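Local coordinates for possible transcriptional regulatory arsR-family protein (Mycobacterium bovis, PDB 3GW2) that probably binds DNA as an ArsR-family transcriptional regulator and takes part in a regulatory network that coordinates tolerance to the antitubercular drug bedaquiline, at residues G25-I30 against S56-A61; L34-R39 against Y79-E84. All coordinates share one frame; numbering follows the deposited sequence.

Interaction 1: residues G25-I30 against S56-A61; sequences GRRLQI and SANLQA
R27 reaches from helix 27-34 across N58 to A61, so that one arginine spans nearly a turn of helix 52-64. Its CB points toward that helix and is already 3.7 Å from N58 OD1, while CG, anti to the backbone N, stays near the same residue. CD comes closest of the aliphatic carbons, 3.4 Å from both the backbone O and OD1 of N58. Beyond it the chain bends, with chi3 at 75° turning NE off the line of the carbons, and NE comes to pack against the methyl of A61. CZ lies 3.7 Å from A61 CB, which covers one face of the guanidinium from a place shifted toward its rim. At the tip, NH1 donates to N58 OD1 over 3.0 Å, with an N-H...O angle of 151°. The donor lies in the carbonyl plane of the amide, although the guanidinium and amide planes are turned 56° apart.

The other guanidinium nitrogens face back to helix 11-22: NE bonds to A21 O and NH2 to K20 O. One turn along from R27, the buried I30 supplies the apolar part of the contact. Its CD1 touches N58 CB at 3.7 Å, and its CG2 meets L59 CD2 at the same distance. I44 of helix 41-48 touches both I30 and L59, and M50 lies against I30 and N58.

Helix 52-64 is the second helix of the helix-turn-helix motif, and this contact fastens it to the helix preceding the motif. Three polar bonds fix the rotation of the guanidinium, and the amide oxygen of the buried N58 gains a charged donor that probably polarises its carbonyl.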
loop_
_atom_site.group_PDB
_atom_site.type_symbol
_atom_site.label_atom_id
_atom_site.label_comp_id
_atom_site.label_asym_id
_atom_site.label_seq_id
_atom_site.Cartn_x
_atom_site.Cartn_y
_atom_site.Cartn_z
ATOM N N GLY A 25 -5.608 -9.250 -0.179
ATOM C CA GLY A 25 -4.699 -10.255 -0.732
ATOM C C GLY A 25 -5.178 -10.879 -2.021
ATOM O O GLY A 25 -4.395 -11.120 -2.954
ATOM N N ARG A 26 -6.478 -11.130 -2.078
ATOM C CA ARG A 26 -7.098 -11.715 -3.250
ATOM C C ARG A 26 -7.181 -10.721 -4.401
ATOM O O ARG A 26 -6.987 -11.086 -5.555
ATOM C CB ARG A 26 -8.479 -12.273 -2.893
ATOM C CG ARG A 26 -8.917 -13.365 -3.818
ATOM C CD ARG A 26 -10.382 -13.662 -3.662
ATOM N NE ARG A 26 -10.812 -14.602 -4.687
ATOM C CZ ARG A 26 -12.069 -14.978 -4.885
ATOM N NH1 ARG A 26 -13.045 -14.482 -4.132
ATOM N NH2 ARG A 26 -12.349 -15.846 -5.848
ATOM N N ARG A 27 -7.434 -9.456 -4.087
ATOM C CA ARG A 27 -7.367 -8.379 -5.086
ATOM C C ARG A 27 -5.983 -8.249 -5.758
ATOM O O ARG A 27 -5.874 -7.872 -6.941
ATOM C CB ARG A 27 -7.807 -7.068 -4.425
ATOM C CG ARG A 27 -7.632 -5.810 -5.243
ATOM C CD ARG A 27 -8.654 -4.763 -4.837
ATOM N NE ARG A 27 -8.353 -4.121 -3.562
ATOM C CZ ARG A 27 -9.194 -4.026 -2.533
ATOM N NH1 ARG A 27 -10.415 -4.532 -2.600
ATOM N NH2 ARG A 27 -8.813 -3.405 -1.423
ATOM N N LEU A 28 -4.923 -8.584 -5.023
ATOM C CA LEU A 28 -3.559 -8.546 -5.569
ATOM C C LEU A 28 -3.293 -9.594 -6.674
ATOM O O LEU A 28 -2.384 -9.432 -7.503
ATOM C CB LEU A 28 -2.549 -8.704 -4.435
ATOM C CG LEU A 28 -2.093 -7.453 -3.653
ATOM C CD1 LEU A 28 -3.111 -6.339 -3.684
ATOM C CD2 LEU A 28 -1.775 -7.835 -2.237
ATOM N N GLN A 29 -4.072 -10.671 -6.667
ATOM C CA GLN A 29 -4.031 -11.671 -7.740
ATOM C C GLN A 29 -4.316 -11.033 -9.090
ATOM O O GLN A 29 -3.671 -11.356 -10.080
ATOM C CB GLN A 29 -5.027 -12.801 -7.476
ATOM C CG GLN A 29 -4.710 -13.594 -6.219
ATOM C CD GLN A 29 -5.705 -14.702 -5.947
ATOM O OE1 GLN A 29 -5.837 -15.162 -4.812
ATOM N NE2 GLN A 29 -6.399 -15.145 -6.984
ATOM N N ILE A 30 -5.258 -10.098 -9.113
ATOM C CA ILE A 30 -5.559 -9.332 -10.322
ATOM C C ILE A 30 -4.317 -8.658 -10.876
ATOM O O ILE A 30 -4.070 -8.689 -12.080
ATOM C CB ILE A 30 -6.669 -8.280 -10.082
ATOM C CG1 ILE A 30 -8.013 -8.980 -9.788
ATOM C CG2 ILE A 30 -6.791 -7.358 -11.302
ATOM C CD1 ILE A 30 -9.135 -8.055 -9.277
ATOM N N SER A 56 -15.513 -6.822 -10.467
ATOM C CA SER A 56 -15.705 -5.438 -10.852
ATOM C C SER A 56 -15.505 -4.496 -9.662
ATOM O O SER A 56 -14.890 -3.437 -9.813
ATOM C CB SER A 56 -17.082 -5.259 -11.516
ATOM O OG SER A 56 -17.342 -3.886 -11.758
ATOM N N ALA A 57 -15.996 -4.891 -8.480
ATOM C CA ALA A 57 -15.710 -4.172 -7.232
ATOM C C ALA A 57 -14.202 -4.072 -6.945
ATOM O O ALA A 57 -13.710 -2.999 -6.612
ATOM C CB ALA A 57 -16.457 -4.809 -6.027
ATOM N N ASN A 58 -13.480 -5.180 -7.068
ATOM C CA ASN A 58 -12.047 -5.176 -6.820
ATOM C C ASN A 58 -11.290 -4.348 -7.872
ATOM O O ASN A 58 -10.320 -3.672 -7.540
ATOM C CB ASN A 58 -11.485 -6.599 -6.794
ATOM C CG ASN A 58 -11.668 -7.277 -5.456
ATOM O OD1 ASN A 58 -11.479 -6.669 -4.409
ATOM N ND2 ASN A 58 -12.021 -8.556 -5.485
ATOM N N LEU A 59 -11.729 -4.422 -9.133
ATOM C CA LEU A 59 -11.132 -3.598 -10.195
ATOM C C LEU A 59 -11.340 -2.090 -9.966
ATOM O O LEU A 59 -10.424 -1.294 -10.163
ATOM C CB LEU A 59 -11.628 -4.047 -11.574
ATOM C CG LEU A 59 -11.032 -5.390 -12.014
ATOM C CD1 LEU A 59 -11.877 -6.054 -13.095
ATOM C CD2 LEU A 59 -9.569 -5.215 -12.479
ATOM N N GLN A 60 -12.543 -1.710 -9.539
ATOM C CA GLN A 60 -12.819 -0.344 -9.082
ATOM C C GLN A 60 -11.906 0.088 -7.938
ATOM O O GLN A 60 -11.402 1.219 -7.937
ATOM C CB GLN A 60 -14.273 -0.203 -8.638
ATOM C CG GLN A 60 -15.161 0.496 -9.637
ATOM C CD GLN A 60 -15.269 -0.221 -10.967
ATOM O OE1 GLN A 60 -14.663 0.201 -11.959
ATOM N NE2 GLN A 60 -16.049 -1.302 -11.004
ATOM N N ALA A 61 -11.690 -0.807 -6.975
ATOM C CA ALA A 61 -10.795 -0.526 -5.859
ATOM C C ALA A 61 -9.375 -0.267 -6.346
ATOM O O ALA A 61 -8.729 0.680 -5.900
ATOM C CB ALA A 61 -10.825 -1.651 -4.832
#

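Interaction 2: residues L34-R39 against Y79-E84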
loop_
_atom_site.group_PDB
_atom_site.type_symbol
_atom_site.label_atom_id
_atom_site.label_comp_id
_atom_site.label_asym_id
_atom_site.label_seq_id
_atom_site.Cartn_x
_atom_site.Cartn_y
_atom_site.Cartn_z
ATOM N N LEU A 34 -2.569 -9.210 -14.529
ATOM C CA LEU A 34 -2.435 -8.153 -15.526
ATOM C C LEU A 34 -0.973 -7.826 -15.833
ATOM O O LEU A 34 -0.685 -7.080 -16.759
ATOM C CB LEU A 34 -3.168 -6.891 -15.058
ATOM C CG LEU A 34 -4.690 -6.970 -14.877
ATOM C CD1 LEU A 34 -5.190 -5.653 -14.373
ATOM C CD2 LEU A 34 -5.377 -7.346 -16.180
ATOM N N ALA A 35 -0.065 -8.389 -15.044
ATOM C CA ALA A 35 1.348 -8.043 -15.092
ATOM C C ALA A 35 2.123 -9.150 -15.744
ATOM O O ALA A 35 2.456 -10.124 -15.081
ATOM C CB ALA A 35 1.889 -7.796 -13.663
ATOM N N GLN A 36 2.380 -9.034 -17.046
ATOM C CA GLN A 36 1.814 -7.956 -17.859
ATOM C C GLN A 36 0.901 -8.470 -19.008
ATOM O O GLN A 36 1.079 -9.571 -19.562
ATOM C CB GLN A 36 2.919 -7.008 -18.346
ATOM C CG GLN A 36 2.446 -5.714 -19.032
ATOM C CD GLN A 36 2.048 -4.591 -18.082
ATOM O OE1 GLN A 36 2.713 -4.332 -17.066
ATOM N NE2 GLN A 36 0.973 -3.887 -18.432
ATOM N N GLY A 37 -0.078 -7.638 -19.347
ATOM C CA GLY A 37 -0.978 -7.874 -20.452
ATOM C C GLY A 37 -2.374 -7.538 -19.980
ATOM O O GLY A 37 -2.886 -8.167 -19.053
ATOM N N GLU A 38 -2.970 -6.533 -20.614
ATOM C CA GLU A 38 -4.343 -6.128 -20.348
ATOM C C GLU A 38 -5.335 -7.285 -20.540
ATOM O O GLU A 38 -5.151 -8.125 -21.416
ATOM C CB GLU A 38 -4.679 -4.928 -21.234
ATOM C CG GLU A 38 -6.089 -4.859 -21.751
ATOM C CD GLU A 38 -6.248 -3.846 -22.863
ATOM O OE1 GLU A 38 -6.420 -4.259 -24.026
ATOM O OE2 GLU A 38 -6.219 -2.639 -22.577
ATOM N N ARG A 39 -6.367 -7.347 -19.698
ATOM C CA ARG A 39 -7.396 -8.386 -19.852
ATOM C C ARG A 39 -8.796 -7.825 -19.622
ATOM O O ARG A 39 -8.956 -6.808 -18.945
ATOM C CB ARG A 39 -7.098 -9.610 -18.952
ATOM C CG ARG A 39 -5.620 -10.103 -19.059
ATOM C CD ARG A 39 -5.398 -11.624 -19.128
ATOM N NE ARG A 39 -6.367 -12.338 -19.959
ATOM C CZ ARG A 39 -6.452 -13.669 -20.045
ATOM N NH1 ARG A 39 -5.627 -14.439 -19.352
ATOM N NH2 ARG A 39 -7.363 -14.236 -20.825
ATOM N N TYR A 79 -8.974 -3.901 -18.581
ATOM C CA TYR A 79 -8.176 -3.259 -17.534
ATOM C C TYR A 79 -6.709 -3.591 -17.723
ATOM O O TYR A 79 -6.373 -4.695 -18.160
ATOM C CB TYR A 79 -8.608 -3.752 -16.150
ATOM C CG TYR A 79 -9.805 -3.042 -15.575
ATOM C CD1 TYR A 79 -9.636 -2.007 -14.657
ATOM C CD2 TYR A 79 -11.104 -3.394 -15.953
ATOM C CE1 TYR A 79 -10.726 -1.336 -14.110
ATOM C CE2 TYR A 79 -12.215 -2.733 -15.404
ATOM C CZ TYR A 79 -12.006 -1.703 -14.481
ATOM O OH TYR A 79 -13.066 -1.037 -13.916
ATOM N N ARG A 80 -5.846 -2.639 -17.395
ATOM C CA ARG A 80 -4.422 -2.893 -17.353
ATOM C C ARG A 80 -3.746 -2.107 -16.253
ATOM O O ARG A 80 -4.245 -1.091 -15.779
ATOM C CB ARG A 80 -3.734 -2.582 -18.685
ATOM C CG ARG A 80 -4.334 -1.468 -19.509
ATOM C CD ARG A 80 -4.221 -0.104 -18.900
ATOM N NE ARG A 80 -3.784 0.928 -19.855
ATOM C CZ ARG A 80 -4.574 1.591 -20.698
ATOM N NH1 ARG A 80 -5.874 1.331 -20.792
ATOM N NH2 ARG A 80 -4.049 2.517 -21.481
ATOM N N ILE A 81 -2.583 -2.609 -15.877
ATOM C CA ILE A 81 -1.670 -1.924 -14.969
ATOM C C ILE A 81 -1.379 -0.534 -15.522
ATOM O O ILE A 81 -1.047 -0.392 -16.690
ATOM C CB ILE A 81 -0.413 -2.793 -14.758
ATOM C CG1 ILE A 81 -0.787 -3.908 -13.763
ATOM C CG2 ILE A 81 0.828 -1.944 -14.306
ATOM C CD1 ILE A 81 0.263 -4.952 -13.585
ATOM N N ALA A 82 -1.556 0.482 -14.673
ATOM C CA ALA A 82 -1.588 1.887 -15.096
ATOM C C ALA A 82 -0.280 2.439 -15.671
ATOM O O ALA A 82 -0.311 3.332 -16.531
ATOM C CB ALA A 82 -2.098 2.777 -13.960
ATOM N N GLY A 83 0.863 1.942 -15.198
ATOM C CA GLY A 83 2.153 2.271 -15.834
ATOM C C GLY A 83 3.314 1.475 -15.276
ATOM O O GLY A 83 3.122 0.597 -14.429
ATOM N N GLU A 84 4.523 1.787 -15.746
ATOM C CA GLU A 84 5.742 1.173 -15.218
ATOM C C GLU A 84 5.922 1.410 -13.708
ATOM O O GLU A 84 6.274 0.480 -12.968
ATOM C CB GLU A 84 6.981 1.694 -15.969
ATOM C CG GLU A 84 8.319 1.287 -15.315
ATOM C CD GLU A 84 8.881 -0.053 -15.914
ATOM O OE1 GLU A 84 8.117 -1.052 -16.069
ATOM O OE2 GLU A 84 10.105 -0.101 -16.229
HETATM O O HOH W 1 -1.414 -4.921 -17.836
#
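R39 and Y79 pair through their backbones as an antiparallel hydrogen-bonded pair, joining the short strand 39-40 to strand 76-81, which with strand 68-73 forms the wing hairpin of the winged helix-turn-helix fold. Y79 N donates to R39 O at 2.9 Å, and R39 N returns a bond to Y79 O at 3.1 Å. The same Y79 O accepts a CA-H...O contact from E38, 3.3 Å from its CA. Farther along, I81 N donates to a water, whose link onward to L34 O is doubtful, being too short and ending on a crowded oxygen.

Apolar contacts gather around L34 and I81. I81 CG1, anti to the carbonyl carbon (chi1 -78°), is placed 4.0 Å from L34 CB. L34 CD1 packs near Y79 CB, and I81 CD1 presses on A35 CB. Next to this, E38 CB lies 3.6 Å from R80 CB.

The charges of this pair do not join: in the R80 conformer described, one of two, E38 OE2 is 4.4 Å from NH1. E38 instead forms a salt bridge with R71 of strand 68-73. The R39-Y79 backbone pair thus carries the polar link, while E38 and R80 add at most a weak, uncertain attraction.

Interaction 1 is the more buried and joins helix to helix; interaction 2 lies partly at the surface, where the loop after helix 27-34 enters the sheet of the winged helix-turn-helix fold. Helix 27-34 serves both, its early turn in the first and L34, near its C-terminal end, in the second. Side chains make the single hydrogen bond between the segments of interaction 1, whereas those of interaction 2 are main chain to main chain. The centres lie about 13 Å apart, yet the contacts meet: L59 CB packs 3.8 Å from Y79 CZ, bringing the helix-turn-helix and the strand together. I44 of helix 41-48 touches residues of both.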